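Local coordinates for protein phosphosugar isomerase (Escherichia coli O6:H1, PDB 5UQI) that probably interconverts arabinose-5-phosphate and ribulose-5-phosphate as a sugar isomerase of the SIS family, and binds arabinose-5-phosphate, at residues Arg59-Thr64 / Val160-Gly165; Val47-Gly52 / Val94-Asn99. All blocks are in the same frame, centred on the assembly; numbering follows the deposited sequence.

Contact 1 (Arg59-Thr64 / Val160-Gly165)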
loop_
_atom_site.group_PDB
_atom_site.type_symbol
_atom_site.label_atom_id
_atom_site.label_comp_id
_atom_site.label_asym_id
_atom_site.label_seq_id
_atom_site.Cartn_x
_atom_site.Cartn_y
_atom_site.Cartn_z
ATOM N N ARG A 59 -0.426 -5.363 -5.358
ATOM C CA ARG A 59 -1.272 -5.923 -6.463
ATOM C C ARG A 59 -2.758 -5.871 -6.021
ATOM O O ARG A 59 -3.613 -5.502 -6.847
ATOM C CB ARG A 59 -0.931 -7.398 -6.804
ATOM C CG ARG A 59 0.276 -7.595 -7.623
ATOM C CD ARG A 59 0.489 -9.109 -7.920
ATOM N NE ARG A 59 1.684 -9.567 -7.171
ATOM C CZ ARG A 59 2.885 -9.924 -7.656
ATOM N NH1 ARG A 59 3.144 -9.899 -8.966
ATOM N NH2 ARG A 59 3.854 -10.334 -6.808
ATOM N N LYS A 60 -3.066 -6.294 -4.768
ATOM C CA LYS A 60 -4.445 -6.253 -4.298
ATOM C C LYS A 60 -4.961 -4.819 -4.310
ATOM O O LYS A 60 -6.077 -4.583 -4.836
ATOM C CB LYS A 60 -4.496 -6.812 -2.865
ATOM C CG LYS A 60 -5.903 -7.344 -2.501
ATOM C CD LYS A 60 -6.938 -6.224 -2.215
ATOM C CE LYS A 60 -8.183 -6.795 -1.532
ATOM N NZ LYS A 60 -9.075 -5.602 -1.196
ATOM N N LEU A 61 -4.153 -3.875 -3.797
ATOM C CA LEU A 61 -4.655 -2.511 -3.714
ATOM C C LEU A 61 -4.846 -1.883 -5.102
ATOM O O LEU A 61 -5.830 -1.146 -5.311
ATOM C CB LEU A 61 -3.652 -1.657 -2.891
ATOM C CG LEU A 61 -3.611 -2.105 -1.419
ATOM C CD1 LEU A 61 -2.624 -1.151 -0.699
ATOM C CD2 LEU A 61 -5.025 -1.945 -0.754
ATOM N N ALA A 62 -3.948 -2.161 -6.059
ATOM C CA ALA A 62 -4.199 -1.637 -7.442
ATOM C C ALA A 62 -5.520 -2.159 -7.958
ATOM O O ALA A 62 -6.260 -1.390 -8.572
ATOM C CB ALA A 62 -3.025 -2.087 -8.366
ATOM N N ALA A 63 -5.797 -3.452 -7.731
ATOM C CA ALA A 63 -7.019 -4.024 -8.257
ATOM C C ALA A 63 -8.240 -3.409 -7.542
ATOM O O ALA A 63 -9.228 -3.100 -8.191
ATOM C CB ALA A 63 -6.974 -5.558 -8.106
ATOM N N THR A 64 -8.120 -3.197 -6.233
ATOM C CA THR A 64 -9.255 -2.620 -5.440
ATOM C C THR A 64 -9.484 -1.151 -5.846
ATOM O O THR A 64 -10.631 -0.732 -6.030
ATOM C CB THR A 64 -8.922 -2.797 -3.964
ATOM O OG1 THR A 64 -9.238 -4.199 -3.706
ATOM C CG2 THR A 64 -9.892 -2.012 -3.103
ATOM N N VAL A 160 -1.978 -4.764 7.867
ATOM C CA VAL A 160 -2.316 -3.380 8.159
ATOM C C VAL A 160 -2.343 -2.512 6.886
ATOM O O VAL A 160 -3.226 -1.639 6.701
ATOM C CB VAL A 160 -1.293 -2.795 9.159
ATOM C CG1 VAL A 160 -1.566 -1.339 9.346
ATOM C CG2 VAL A 160 -1.480 -3.499 10.507
ATOM N N VAL A 161 -1.327 -2.678 6.024
ATOM C CA VAL A 161 -1.262 -1.928 4.785
ATOM C C VAL A 161 -2.493 -2.256 3.893
ATOM O O VAL A 161 -3.057 -1.346 3.261
ATOM C CB VAL A 161 0.048 -2.206 4.022
ATOM C CG1 VAL A 161 0.033 -1.397 2.739
ATOM C CG2 VAL A 161 1.165 -1.681 4.878
ATOM N N LEU A 162 -2.919 -3.522 3.903
ATOM C CA LEU A 162 -4.116 -3.854 3.102
ATOM C C LEU A 162 -5.346 -3.131 3.633
ATOM O O LEU A 162 -6.108 -2.566 2.860
ATOM C CB LEU A 162 -4.368 -5.384 3.150
ATOM C CG LEU A 162 -5.658 -5.875 2.463
ATOM C CD1 LEU A 162 -5.652 -5.555 0.972
ATOM C CD2 LEU A 162 -5.731 -7.380 2.674
ATOM N N VAL A 163 -5.514 -3.132 4.959
ATOM C CA VAL A 163 -6.699 -2.464 5.521
ATOM C C VAL A 163 -6.672 -0.956 5.269
ATOM O O VAL A 163 -7.675 -0.370 4.832
ATOM C CB VAL A 163 -6.789 -2.770 7.033
ATOM C CG1 VAL A 163 -7.923 -1.995 7.684
ATOM C CG2 VAL A 163 -7.058 -4.264 7.223
ATOM N N VAL A 164 -5.486 -0.354 5.471
ATOM C CA VAL A 164 -5.334 1.076 5.200
ATOM C C VAL A 164 -5.642 1.406 3.721
ATOM O O VAL A 164 -6.429 2.305 3.392
ATOM C CB VAL A 164 -3.897 1.527 5.567
ATOM C CG1 VAL A 164 -3.585 2.867 4.922
ATOM C CG2 VAL A 164 -3.729 1.560 7.091
ATOM N N GLY A 165 -5.021 0.639 2.809
ATOM C CA GLY A 165 -5.204 0.891 1.362
ATOM C C GLY A 165 -6.655 0.670 0.925
ATOM O O GLY A 165 -7.168 1.410 0.087
#

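Contact 2 (Val47-Gly52 / Val94-Asn99). With A5P (arabinose-5-phosphate), chain B.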
loop_
_atom_site.group_PDB
_atom_site.type_symbol
_atom_site.label_atom_id
_atom_site.label_comp_id
_atom_site.label_asym_id
_atom_site.label_seq_id
_atom_site.Cartn_x
_atom_site.Cartn_y
_atom_site.Cartn_z
ATOM N N VAL A 47 -0.084 4.163 -9.836
ATOM C CA VAL A 47 0.773 2.975 -10.114
ATOM C C VAL A 47 1.351 2.546 -8.806
ATOM O O VAL A 47 2.052 3.311 -8.127
ATOM C CB VAL A 47 1.884 3.323 -11.092
ATOM C CG1 VAL A 47 2.783 2.102 -11.312
ATOM C CG2 VAL A 47 1.305 3.834 -12.397
ATOM N N PHE A 48 1.042 1.298 -8.406
ATOM C CA PHE A 48 1.578 0.767 -7.147
ATOM C C PHE A 48 2.828 -0.045 -7.450
ATOM O O PHE A 48 2.833 -0.844 -8.407
ATOM C CB PHE A 48 0.556 -0.192 -6.477
ATOM C CG PHE A 48 -0.562 0.495 -5.774
ATOM C CD1 PHE A 48 -1.715 0.860 -6.472
ATOM C CD2 PHE A 48 -0.468 0.704 -4.369
ATOM C CE1 PHE A 48 -2.782 1.515 -5.787
ATOM C CE2 PHE A 48 -1.537 1.340 -3.687
ATOM C CZ PHE A 48 -2.695 1.680 -4.387
ATOM N N ILE A 49 3.860 0.136 -6.610
ATOM C CA ILE A 49 5.113 -0.601 -6.824
ATOM C C ILE A 49 5.498 -1.224 -5.491
ATOM O O ILE A 49 5.479 -0.579 -4.412
ATOM C CB ILE A 49 6.270 0.389 -7.262
ATOM C CG1 ILE A 49 5.895 1.029 -8.590
ATOM C CG2 ILE A 49 7.590 -0.396 -7.341
ATOM C CD1 ILE A 49 7.005 1.970 -9.147
ATOM N N GLY A 50 5.905 -2.512 -5.538
ATOM C CA GLY A 50 6.347 -3.244 -4.327
ATOM C C GLY A 50 7.040 -4.511 -4.777
ATOM O O GLY A 50 7.030 -4.849 -5.969
ATOM N N VAL A 51 7.667 -5.158 -3.793
ATOM C CA VAL A 51 8.228 -6.513 -4.010
ATOM C C VAL A 51 7.911 -7.358 -2.790
ATOM O O VAL A 51 7.463 -6.823 -1.753
ATOM C CB VAL A 51 9.775 -6.509 -4.226
ATOM C CG1 VAL A 51 10.166 -5.671 -5.495
ATOM C CG2 VAL A 51 10.532 -6.090 -2.972
ATOM N N GLY A 52 8.088 -8.678 -2.900
ATOM C CA GLY A 52 7.768 -9.514 -1.707
ATOM C C GLY A 52 6.302 -9.429 -1.297
ATOM O O GLY A 52 5.443 -9.229 -2.121
ATOM N N VAL A 94 2.616 7.656 -8.310
ATOM C CA VAL A 94 3.258 6.369 -7.931
ATOM C C VAL A 94 3.153 6.205 -6.431
ATOM O O VAL A 94 3.533 7.127 -5.655
ATOM C CB VAL A 94 4.733 6.316 -8.428
ATOM C CG1 VAL A 94 5.378 5.006 -8.025
ATOM C CG2 VAL A 94 4.824 6.497 -9.925
ATOM N N ILE A 95 2.658 5.032 -5.977
ATOM C CA ILE A 95 2.688 4.709 -4.569
ATOM C C ILE A 95 3.671 3.572 -4.412
ATOM O O ILE A 95 3.467 2.489 -4.981
ATOM C CB ILE A 95 1.302 4.261 -4.027
ATOM C CG1 ILE A 95 0.280 5.422 -4.159
ATOM C CG2 ILE A 95 1.403 3.761 -2.622
ATOM C CD1 ILE A 95 -1.161 5.076 -3.725
ATOM N N LEU A 96 4.731 3.777 -3.656
ATOM C CA LEU A 96 5.702 2.714 -3.435
ATOM C C LEU A 96 5.511 2.157 -2.028
ATOM O O LEU A 96 5.494 2.895 -1.032
ATOM C CB LEU A 96 7.138 3.252 -3.530
ATOM C CG LEU A 96 7.428 3.831 -4.921
ATOM C CD1 LEU A 96 7.414 5.386 -4.921
ATOM C CD2 LEU A 96 8.735 3.294 -5.500
ATOM N N ILE A 97 5.337 0.834 -1.902
ATOM C CA ILE A 97 5.041 0.187 -0.625
ATOM C C ILE A 97 6.217 -0.615 -0.177
ATOM O O ILE A 97 6.712 -1.483 -0.909
ATOM C CB ILE A 97 3.770 -0.742 -0.741
ATOM C CG1 ILE A 97 2.560 0.080 -1.161
ATOM C CG2 ILE A 97 3.567 -1.422 0.636
ATOM C CD1 ILE A 97 1.270 -0.790 -1.204
ATOM N N SER A 98 6.731 -0.279 0.997
ATOM C CA SER A 98 7.825 -1.043 1.593
ATOM C C SER A 98 7.736 -0.888 3.112
ATOM O O SER A 98 7.811 0.234 3.623
ATOM C CB SER A 98 9.181 -0.472 1.127
ATOM O OG SER A 98 10.285 -1.023 1.862
ATOM N N ASN A 99 7.562 -1.990 3.830
ATOM C CA ASN A 99 7.357 -1.846 5.273
ATOM C C ASN A 99 8.592 -1.175 5.916
ATOM O O ASN A 99 8.465 -0.174 6.662
ATOM C CB ASN A 99 7.008 -3.190 5.906
ATOM C CG ASN A 99 6.866 -3.086 7.433
ATOM O OD1 ASN A 99 7.615 -3.734 8.156
ATOM N ND2 ASN A 99 5.978 -2.224 7.913
HETATM C C1 A5P B . 9.782 -10.668 3.026
HETATM O O1 A5P B . 9.186 -10.823 4.007
HETATM C C2 A5P B . 9.064 -10.048 1.916
HETATM O O2 A5P B . 7.922 -10.732 1.509
HETATM C C3 A5P B . 8.863 -8.678 2.403
HETATM O O3 A5P B . 7.550 -8.158 2.167
HETATM C C4 A5P B . 9.948 -8.141 1.506
HETATM O O4 A5P B . 11.222 -8.467 2.035
HETATM C C5 A5P B . 9.846 -6.661 1.295
HETATM O O5 A5P B . 10.054 -6.032 2.503
HETATM P P A5P B . 9.521 -4.528 2.570
HETATM O O1P A5P B . 7.995 -4.525 2.770
HETATM O O2P A5P B . 10.297 -3.975 3.878
HETATM O O3P A5P B . 9.821 -3.897 1.306
HETATM O O HOH W 1 8.334 -3.602 -1.352
#

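Contact 1 (Arg59-Thr64 / Val160-Gly165)
Leu61 and Lys60 of helix 52-67 meet Leu162 and Gly165 of helix 156-175 in two neighbouring layers, one buried and one nearer the surface. Segments 59-64 and 160-165 run nearly parallel, with 12° between their N-to-C directions, and their axes are 9.9 Å apart at closest approach. The buried layer belongs to Leu61, whose CB points toward the other helix. Its two methyls settle on backbone more than on side chains: CD2 lies 3.5 Å from Gly165 C, and CD1 reaches Gly165 CA at 3.9 Å and the carbonyl oxygen of Val161. The lack of a side chain at Gly165 lets them come this close; a CB there would run into Leu61 CD1. The backbones are correspondingly near, with Leu61 CA 6.1 Å from Gly165 CA.

The outer layer is Lys60 lying across the tip of Leu162. From CB outward, every atom of the lysine chain meets the same methyl: CB and CG approach Leu162 CD1 first, CD comes closest at 3.5 Å from Leu162 CD1, and CE and NZ then draw off slightly. A bend at chi2 (-75°) places CD over this methyl, and the two side chains cross at about a right angle. Beyond it, Lys60 NZ donates a hydrogen bond of 2.9 Å to Thr64 OG1, one turn further on, and forms a salt bridge with Asp166. Leu162 thus packs against the aliphatic stem of Lys60 while the ammonium group is held by polar partners beside it. No hydrogen bond joins the two six-residue segments. The arrangement is near-parallel helix packing at ordinary spacing, with a leucine seated on a glycine, here between two helices of the alpha/beta SIS domain.

Contact 2 (Val47-Gly52 / Val94-Asn99)
Val47, Phe48 and Ile49 pair in parallel with Val94, Ile95 and Leu96 as adjacent strands of a beta sheet. Three backbone hydrogen bonds hold the pair: Ile95 N to Val47 O at 2.8 Å, Ile49 N to Ile95 O at 2.9 Å, and Ile97 N to Ile49 O at 2.9 Å. Each of these carbonyl oxygens also receives a CA-H...O contact, from Val94, Phe48 and Leu96 respectively.

Apolar contacts cover both faces. On one, Ile95 runs beside the Phe48 side chain, its CD1 3.8 Å from both CE2 and CZ of the ring, while Ile97 CD1 meets Phe48 CD2 at the ring edge. On the other, Ile49 CG1, anti to its own carbonyl carbon (chi1 -63°), carries CD1 across to Val94 CG1, 3.6 Å away.

Polar contacts take over at the C-terminal ends, where arabinose-5-phosphate binds. Asn99 N donates to phosphate O1P over 2.8 Å, in a nearly straight bond (166°), and Ser98 OG donates to O3P. A water accepts from Val51 N and lies within hydrogen-bonding distance of Ile97 O and O3P, bridging the parting chains. Gly52 CA lies 3.4 Å from O2 of the sugar; a CB on Gly52 would run into ligand C4.

This is the parallel sheet of an alpha/beta SIS fold, whose C-terminal strand ends and following loops hold the phosphosugar. Both strands are interior, flanked by strands 72-76 and 120-124. Helix 52-67 covers the Phe48 and Ile97 face through Leu61, Ala62 and Ala58, and Phe65 meets the Phe48 ring edge-to-face.

How the contacts relate
Helix 52-67 connects the contacts: it directly follows strand 46-50 of contact 2 and carries segment 59-64 of contact 1. Their centres lie 11 Å apart, and they touch through a shared set of apolar contacts. Ala62 CA rests 3.7 Å from Phe48 CD1, Leu61 CB 3.8 Å from Phe48 CE2, and Leu61 CD1 3.9 Å from Ile97 CD1. Val161 CG1 brings helix 156-175 to Ile97 CG2 at 4.1 Å. Leu61 therefore packs against both the sheet and the second helix. Contact 2 touches the sugar phosphate directly, whereas contact 1 lies farther off, the Val161 side chain being about 8 Å from the ligand.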